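Local coordinates for protein apical membrane antigen AMA1 (Toxoplasma gondii ME49, PDB 4YIV) that plays an essential part in host cell invasion as a microneme protein of the moving junction formed between parasite and host cell membranes, at residues 44-48 / 153-157; 39-43 / 53-57; 100-105 / 169-173. All coordinates share one frame. Numbering follows the deposited sequence.

Interaction 1 of 3, residues 44-48 / 153-157; sequences DKEVD and TKYRY. With CO (cobalt (II) ion), chain G.
Residues 44-47 belong to strand 43-47, the first of a two-stranded antiparallel hairpin with 50-54, and the irregular segment 153-157 lies against it; the closest CA pairs are Lys-45 with Tyr-155 (5.3 Å) and Val-47 with Thr-153 (6.3 Å). Asp-44, one residue into the strand, directs its CA-to-CB bond away from 153-157; its OD1 binds a cobalt ion at 2.3 Å, with water 2 (2.4 Å from the metal) and His-292 as further ligands. The CA-to-CB bond of Lys-45 (chi1 and chi2 both m) points toward the other segment: CB rests 3.8 Å from Tyr-155 CD2, and NZ reaches to 3.5 Å from Lys-154 O. NZ also comes within 4.5 Å of Arg-156 NH1, a like-charge approach offset by its salt bridge to Glu-54 of the partner strand, while Arg-156 NE bonds to Phe-141 O and NH1 to Tyr-216 OH. The CA-to-CB bond of Glu-46 points away, and its backbone serves the contact instead: water 1 donates to Glu-46 O (2.6 Å) and accepts from Lys-154 N (2.9 Å). An ST turn shapes the facing segment, Thr-153 OG1 (chi1 p) accepting from Tyr-155 N at 3.1 Å and also hydrogen-bonding to Ala-145 O. Val-47 (chi1 t) places CG2 3.7 Å from Tyr-155 CB and 3.9 Å from Thr-153 OG1. At Asp-48 (phi/psi 55°/36°) the backbone enters the hairpin turn.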
# COMPACT_ATOMS: atom_id res chain seq x y z
N ASP A 44 -6.91 15.61 8.66
CA ASP A 44 -7.74 15.77 9.84
C ASP A 44 -9.04 16.40 9.40
O ASP A 44 -9.02 17.35 8.62
CB ASP A 44 -7.08 16.66 10.89
CG ASP A 44 -5.68 16.18 11.27
OD1 ASP A 44 -4.73 16.55 10.55
OD2 ASP A 44 -5.58 15.42 12.26
N LYS A 45 -10.15 15.89 9.90
CA LYS A 45 -11.45 16.42 9.52
C LYS A 45 -12.34 16.45 10.73
O LYS A 45 -12.20 15.63 11.63
CB LYS A 45 -12.10 15.58 8.42
CG LYS A 45 -11.30 15.51 7.13
CD LYS A 45 -11.35 16.83 6.40
CE LYS A 45 -10.45 16.88 5.20
NZ LYS A 45 -10.63 15.74 4.31
N GLU A 46 -13.25 17.42 10.76
CA GLU A 46 -14.15 17.64 11.87
C GLU A 46 -15.48 16.89 11.79
O GLU A 46 -16.19 16.95 10.78
CB GLU A 46 -14.40 19.15 11.97
CG GLU A 46 -15.09 19.55 13.25
CD GLU A 46 -15.42 21.03 13.26
OE1 GLU A 46 -14.52 21.83 12.88
OE2 GLU A 46 -16.57 21.37 13.61
N VAL A 47 -15.80 16.16 12.85
CA VAL A 47 -17.11 15.57 13.07
C VAL A 47 -17.59 15.90 14.48
O VAL A 47 -16.86 15.62 15.43
CB VAL A 47 -17.07 14.05 12.91
CG1 VAL A 47 -18.46 13.43 13.01
CG2 VAL A 47 -16.38 13.68 11.58
N ASP A 48 -18.81 16.43 14.63
CA ASP A 48 -19.33 16.73 15.99
C ASP A 48 -18.38 17.64 16.75
O ASP A 48 -18.17 17.48 17.96
CB ASP A 48 -19.52 15.46 16.81
CG ASP A 48 -20.45 14.45 16.15
OD1 ASP A 48 -21.54 14.85 15.69
OD2 ASP A 48 -20.11 13.25 16.15
N THR A 153 -20.51 15.41 6.77
CA THR A 153 -19.22 16.01 7.10
C THR A 153 -18.27 15.87 5.93
O THR A 153 -18.65 15.34 4.86
CB THR A 153 -18.60 15.35 8.38
OG1 THR A 153 -18.13 14.03 8.07
CG2 THR A 153 -19.64 15.26 9.52
N LYS A 154 -17.04 16.33 6.10
CA LYS A 154 -15.98 16.11 5.13
C LYS A 154 -15.02 14.96 5.51
O LYS A 154 -13.98 14.79 4.87
CB LYS A 154 -15.18 17.39 4.94
CG LYS A 154 -16.03 18.56 4.39
CD LYS A 154 -15.19 19.56 3.61
CE LYS A 154 -16.00 20.80 3.23
NZ LYS A 154 -15.16 21.77 2.44
N TYR A 155 -15.39 14.17 6.53
CA TYR A 155 -14.58 13.03 6.95
C TYR A 155 -14.93 11.86 6.05
O TYR A 155 -16.11 11.51 5.93
CB TYR A 155 -14.84 12.63 8.41
CG TYR A 155 -13.79 11.64 8.92
CD1 TYR A 155 -13.85 10.29 8.57
CD2 TYR A 155 -12.71 12.08 9.66
CE1 TYR A 155 -12.88 9.40 9.00
CE2 TYR A 155 -11.73 11.20 10.09
CZ TYR A 155 -11.82 9.85 9.73
OH TYR A 155 -10.87 8.94 10.11
N ARG A 156 -13.93 11.25 5.42
CA ARG A 156 -14.17 10.08 4.59
C ARG A 156 -13.44 8.85 5.14
O ARG A 156 -12.24 8.89 5.46
CB ARG A 156 -13.71 10.37 3.15
CG ARG A 156 -14.46 11.46 2.49
CD ARG A 156 -13.84 11.76 1.15
NE ARG A 156 -14.64 12.68 0.37
CZ ARG A 156 -14.60 14.01 0.46
NH1 ARG A 156 -13.77 14.62 1.32
NH2 ARG A 156 -15.38 14.73 -0.33
N TYR A 157 -14.18 7.75 5.29
CA TYR A 157 -13.63 6.51 5.81
C TYR A 157 -12.73 5.83 4.80
O TYR A 157 -12.98 5.92 3.58
CB TYR A 157 -14.74 5.54 6.19
CG TYR A 157 -15.74 6.09 7.15
CD1 TYR A 157 -15.43 6.28 8.50
CD2 TYR A 157 -17.01 6.40 6.71
CE1 TYR A 157 -16.38 6.78 9.38
CE2 TYR A 157 -17.96 6.89 7.57
CZ TYR A 157 -17.65 7.08 8.90
OH TYR A 157 -18.64 7.58 9.73
CO CO G . -2.93 15.58 11.57
O HOH W 1 -16.04 17.81 8.35
O HOH W 2 -3.61 13.51 10.65

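Interaction 2 of 3, residues 39-43 / 53-57; sequences VDLGQ and REPAG
Leu-41 (chi1 m) lays its CB over one face of the Arg-53 guanidinium, 3.7 Å from CZ; the touching parts run 114° apart, with the CA atoms of Leu-41 and Pro-55 4.2 Å from each other. Arg-53 (chi1 m) donates from NE to water 2 (3.1 Å), which lies 2.5 Å from Leu-41 O and 2.7 Å from Gln-43 O; the guanidinium also bonds to Asp-279 and Pro-291. Asp-40 (chi1 t) accepts at OD1 from Ala-56 N (2.9 Å) and at OD2 from Gly-57 N (2.7 Å). Gln-43 (chi1 m) and Glu-54, CA atoms 4.8 Å apart, form an antiparallel hydrogen-bonded pair, Gln-43 N to Glu-54 O at 3.0 Å and Glu-54 N to Gln-43 O at 2.7 Å. On their shared face Gln-43 NE2 donates to Glu-54 OE1 (2.8 Å), which also pairs with Lys-45, while Glu-54 OE2 bonds to Tyr-216 OH. Water 3 joins Gln-43 OE1 (2.9 Å) to Ala-56 O (2.8 Å). Gly-42 and Gln-43 both face Glu-54, a classic beta bulge at the hairpin's open end.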
# COMPACT_ATOMS: atom_id res chain seq x y z
N VAL A 39 0.88 3.08 8.73
CA VAL A 39 -0.29 3.77 9.24
C VAL A 39 -0.47 5.08 8.47
O VAL A 39 0.44 5.90 8.43
CB VAL A 39 -0.15 4.09 10.74
CG1 VAL A 39 -1.32 4.96 11.20
CG2 VAL A 39 -0.05 2.77 11.51
N ASP A 40 -1.65 5.24 7.87
CA ASP A 40 -1.99 6.38 7.03
C ASP A 40 -2.97 7.24 7.80
O ASP A 40 -4.12 6.86 7.97
CB ASP A 40 -2.61 5.95 5.69
CG ASP A 40 -3.08 7.13 4.83
OD1 ASP A 40 -2.98 8.33 5.25
OD2 ASP A 40 -3.61 6.85 3.71
N LEU A 41 -2.49 8.40 8.26
CA LEU A 41 -3.33 9.40 8.96
C LEU A 41 -2.91 10.81 8.54
O LEU A 41 -2.52 11.63 9.38
CB LEU A 41 -3.22 9.21 10.48
CG LEU A 41 -3.81 7.88 10.97
CD1 LEU A 41 -3.45 7.72 12.45
CD2 LEU A 41 -5.30 7.82 10.79
N GLY A 42 -2.91 11.05 7.24
CA GLY A 42 -2.29 12.25 6.68
C GLY A 42 -3.12 13.51 6.80
O GLY A 42 -2.60 14.61 6.62
N GLN A 43 -4.41 13.37 7.11
CA GLN A 43 -5.33 14.51 7.20
C GLN A 43 -6.10 14.56 8.51
O GLN A 43 -6.02 13.66 9.35
CB GLN A 43 -6.34 14.48 6.01
CG GLN A 43 -5.73 15.09 4.74
CD GLN A 43 -6.43 14.75 3.41
OE1 GLN A 43 -5.87 15.04 2.35
NE2 GLN A 43 -7.60 14.13 3.45
N ARG A 53 -8.24 12.34 13.06
CA ARG A 53 -7.24 12.02 12.09
C ARG A 53 -7.85 11.11 10.98
O ARG A 53 -8.60 10.15 11.24
CB ARG A 53 -6.04 11.32 12.75
CG ARG A 53 -5.40 12.09 13.92
CD ARG A 53 -4.02 11.50 14.26
NE ARG A 53 -3.06 11.88 13.22
CZ ARG A 53 -1.84 11.39 13.13
NH1 ARG A 53 -1.41 10.52 14.03
NH2 ARG A 53 -1.04 11.78 12.17
N GLU A 54 -7.49 11.42 9.74
CA GLU A 54 -8.15 10.86 8.55
C GLU A 54 -7.11 10.27 7.61
O GLU A 54 -6.14 10.96 7.24
CB GLU A 54 -8.96 11.94 7.83
CG GLU A 54 -9.78 11.42 6.63
CD GLU A 54 -10.26 12.53 5.71
OE1 GLU A 54 -9.51 13.50 5.46
OE2 GLU A 54 -11.41 12.43 5.24
N PRO A 55 -7.29 9.01 7.22
CA PRO A 55 -6.37 8.53 6.18
C PRO A 55 -6.52 9.33 4.87
O PRO A 55 -7.63 9.73 4.54
CB PRO A 55 -6.80 7.08 5.97
CG PRO A 55 -7.45 6.69 7.31
CD PRO A 55 -8.18 7.93 7.69
N ALA A 56 -5.41 9.51 4.16
CA ALA A 56 -5.35 10.48 3.07
C ALA A 56 -4.57 10.05 1.85
O ALA A 56 -4.51 10.79 0.84
CB ALA A 56 -4.71 11.77 3.62
N GLY A 57 -3.89 8.93 1.94
CA GLY A 57 -2.94 8.52 0.92
C GLY A 57 -3.66 8.23 -0.39
O GLY A 57 -4.81 7.78 -0.38
O HOH W 2 -3.61 13.51 10.65
O HOH W 3 -5.26 13.34 0.13

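Interaction 3 of 3, residues 100-105 / 169-173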
# COMPACT_ATOMS: atom_id res chain seq x y z
N GLY A 100 -15.56 -6.11 14.31
CA GLY A 100 -14.43 -5.58 13.57
C GLY A 100 -14.59 -4.11 13.27
O GLY A 100 -15.11 -3.34 14.10
N PHE A 101 -14.15 -3.72 12.08
CA PHE A 101 -14.00 -2.32 11.73
C PHE A 101 -15.04 -1.86 10.72
O PHE A 101 -15.17 -0.67 10.48
CB PHE A 101 -12.63 -2.05 11.13
CG PHE A 101 -11.48 -2.03 12.11
CD1 PHE A 101 -11.61 -2.41 13.43
CD2 PHE A 101 -10.24 -1.61 11.67
CE1 PHE A 101 -10.52 -2.36 14.29
CE2 PHE A 101 -9.16 -1.57 12.50
CZ PHE A 101 -9.30 -1.94 13.83
N ASN A 102 -15.73 -2.82 10.11
CA ASN A 102 -16.70 -2.55 9.06
C ASN A 102 -17.89 -1.70 9.47
O ASN A 102 -18.48 -1.91 10.52
CB ASN A 102 -17.19 -3.87 8.46
CG ASN A 102 -18.00 -3.67 7.20
OD1 ASN A 102 -17.48 -3.28 6.17
ND2 ASN A 102 -19.29 -3.96 7.28
N LEU A 103 -18.24 -0.75 8.62
CA LEU A 103 -19.36 0.13 8.89
C LEU A 103 -20.62 -0.72 8.86
O LEU A 103 -20.87 -1.42 7.89
CB LEU A 103 -19.40 1.23 7.84
CG LEU A 103 -20.53 2.24 7.88
CD1 LEU A 103 -20.02 3.59 7.42
CD2 LEU A 103 -21.65 1.77 6.96
N ASN A 104 -21.40 -0.65 9.93
CA ASN A 104 -22.61 -1.45 10.06
C ASN A 104 -23.92 -0.71 9.81
O ASN A 104 -24.99 -1.28 9.98
CB ASN A 104 -22.66 -2.15 11.41
CG ASN A 104 -22.92 -1.19 12.55
OD1 ASN A 104 -23.08 0.01 12.34
ND2 ASN A 104 -22.97 -1.71 13.76
N PHE A 105 -23.84 0.55 9.42
CA PHE A 105 -25.03 1.35 9.15
C PHE A 105 -25.85 0.84 7.98
O PHE A 105 -25.34 0.17 7.08
CB PHE A 105 -24.64 2.81 8.88
CG PHE A 105 -23.92 3.48 10.02
CD1 PHE A 105 -24.08 3.06 11.32
CD2 PHE A 105 -23.07 4.55 9.77
CE1 PHE A 105 -23.40 3.68 12.36
CE2 PHE A 105 -22.40 5.17 10.81
CZ PHE A 105 -22.57 4.73 12.09
N HIS A 169 -15.57 -2.82 1.19
CA HIS A 169 -15.76 -2.49 2.61
C HIS A 169 -15.40 -1.07 2.91
O HIS A 169 -14.30 -0.65 2.60
CB HIS A 169 -14.86 -3.37 3.49
CG HIS A 169 -15.20 -4.83 3.44
ND1 HIS A 169 -16.09 -5.41 4.31
CD2 HIS A 169 -14.77 -5.81 2.62
CE1 HIS A 169 -16.21 -6.69 4.02
NE2 HIS A 169 -15.43 -6.96 3.00
N ILE A 170 -16.31 -0.39 3.59
CA ILE A 170 -16.08 0.93 4.16
C ILE A 170 -15.80 0.71 5.63
O ILE A 170 -16.62 0.10 6.31
CB ILE A 170 -17.30 1.86 4.01
CG1 ILE A 170 -17.67 2.05 2.54
CG2 ILE A 170 -17.00 3.22 4.67
CD1 ILE A 170 -16.57 2.52 1.68
N LEU A 171 -14.65 1.17 6.11
CA LEU A 171 -14.28 0.95 7.51
C LEU A 171 -14.63 2.13 8.39
O LEU A 171 -14.00 3.18 8.33
CB LEU A 171 -12.78 0.67 7.62
CG LEU A 171 -12.23 -0.50 6.80
CD1 LEU A 171 -10.79 -0.73 7.19
CD2 LEU A 171 -13.07 -1.79 6.97
N TYR A 172 -15.64 1.95 9.22
CA TYR A 172 -16.01 2.93 10.22
C TYR A 172 -14.86 3.20 11.22
O TYR A 172 -14.71 4.31 11.69
CB TYR A 172 -17.24 2.45 10.95
CG TYR A 172 -17.74 3.42 12.00
CD1 TYR A 172 -18.47 4.55 11.64
CD2 TYR A 172 -17.47 3.22 13.34
CE1 TYR A 172 -18.93 5.42 12.58
CE2 TYR A 172 -17.93 4.10 14.30
CZ TYR A 172 -18.66 5.20 13.91
OH TYR A 172 -19.12 6.10 14.84
N VAL A 173 -14.07 2.17 11.52
CA VAL A 173 -12.87 2.34 12.33
C VAL A 173 -11.70 2.63 11.40
O VAL A 173 -11.31 1.78 10.63
CB VAL A 173 -12.57 1.10 13.19
CG1 VAL A 173 -11.30 1.28 14.01
CG2 VAL A 173 -13.71 0.82 14.13
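Val-173 and Phe-101 form the apolar centre. Val-173 CG1 stands 3.5 Å from the centroid of the Phe-101 ring and only 3° off its normal, a CH-pi contact over the ring face, and Val-173 CB is 3.5 Å from Phe-101 CG. Phe-101 CB also meets Leu-171 CD2 at 4.2 Å, and its ring packs edge-to-face with Phe-198. Farther along, Leu-103 CD1 touches Ile-170 CG2 (4.1 Å), and Leu-103 CB lies 4.0 Å from Tyr-172 CB. The exposed end is aromatic: Phe-105 CZ approaches Tyr-172 CE1 to 3.7 Å, the two rings oblique with centroids 5.4 Å apart.

The backbones run at 105° to one another and join through a single bridge between Asn-102 and Leu-171 (CA atoms 4.5 Å apart). Val-173 N donates to Phe-101 O at 3.2 Å and Leu-103 N to Ile-170 O at 2.9 Å, so the end of strand 167-170 and the residues after it are tied to the loop preceding strand 116-117, its neighbour in the five-stranded antiparallel sheet. At the polar edge His-169 ND1 donates to Asn-102 OD1 (3.2 Å). That oxygen also bonds to Ser-114, whose hydroxyl meets Ile-170 N as well, and Asn-102 ND2 bonds to Asp-83. The geometry of the His-169 bond implies a proton on ND1, and the buried amide of Asn-102 has partners at both its oxygen and its nitrogen.

All three contacts lie in the AMA1 family region of the protein's ectodomain. Interactions 1 and 2, with centres 12 Å apart, share the 43-47/50-54 hairpin and meet at Glu-54, where OE1 forms a salt bridge with Lys-45 NZ (2.8 Å) and OE2 lies 2.8 Å from Arg-156 N, probably hydrogen-bonded. They also share water 2, which binds the cobalt held by Asp-44 and His-292. Interaction 3, centred 15 Å from interaction 1, touches it through Tyr-157, whose CB packs 3.6 Å from Ile-170 CG2 and whose OH lies 3.6 Å from Tyr-172 CE1. Interactions 2 and 3 do not touch (nearest atoms about 7 Å apart), but 153-157 contacts both.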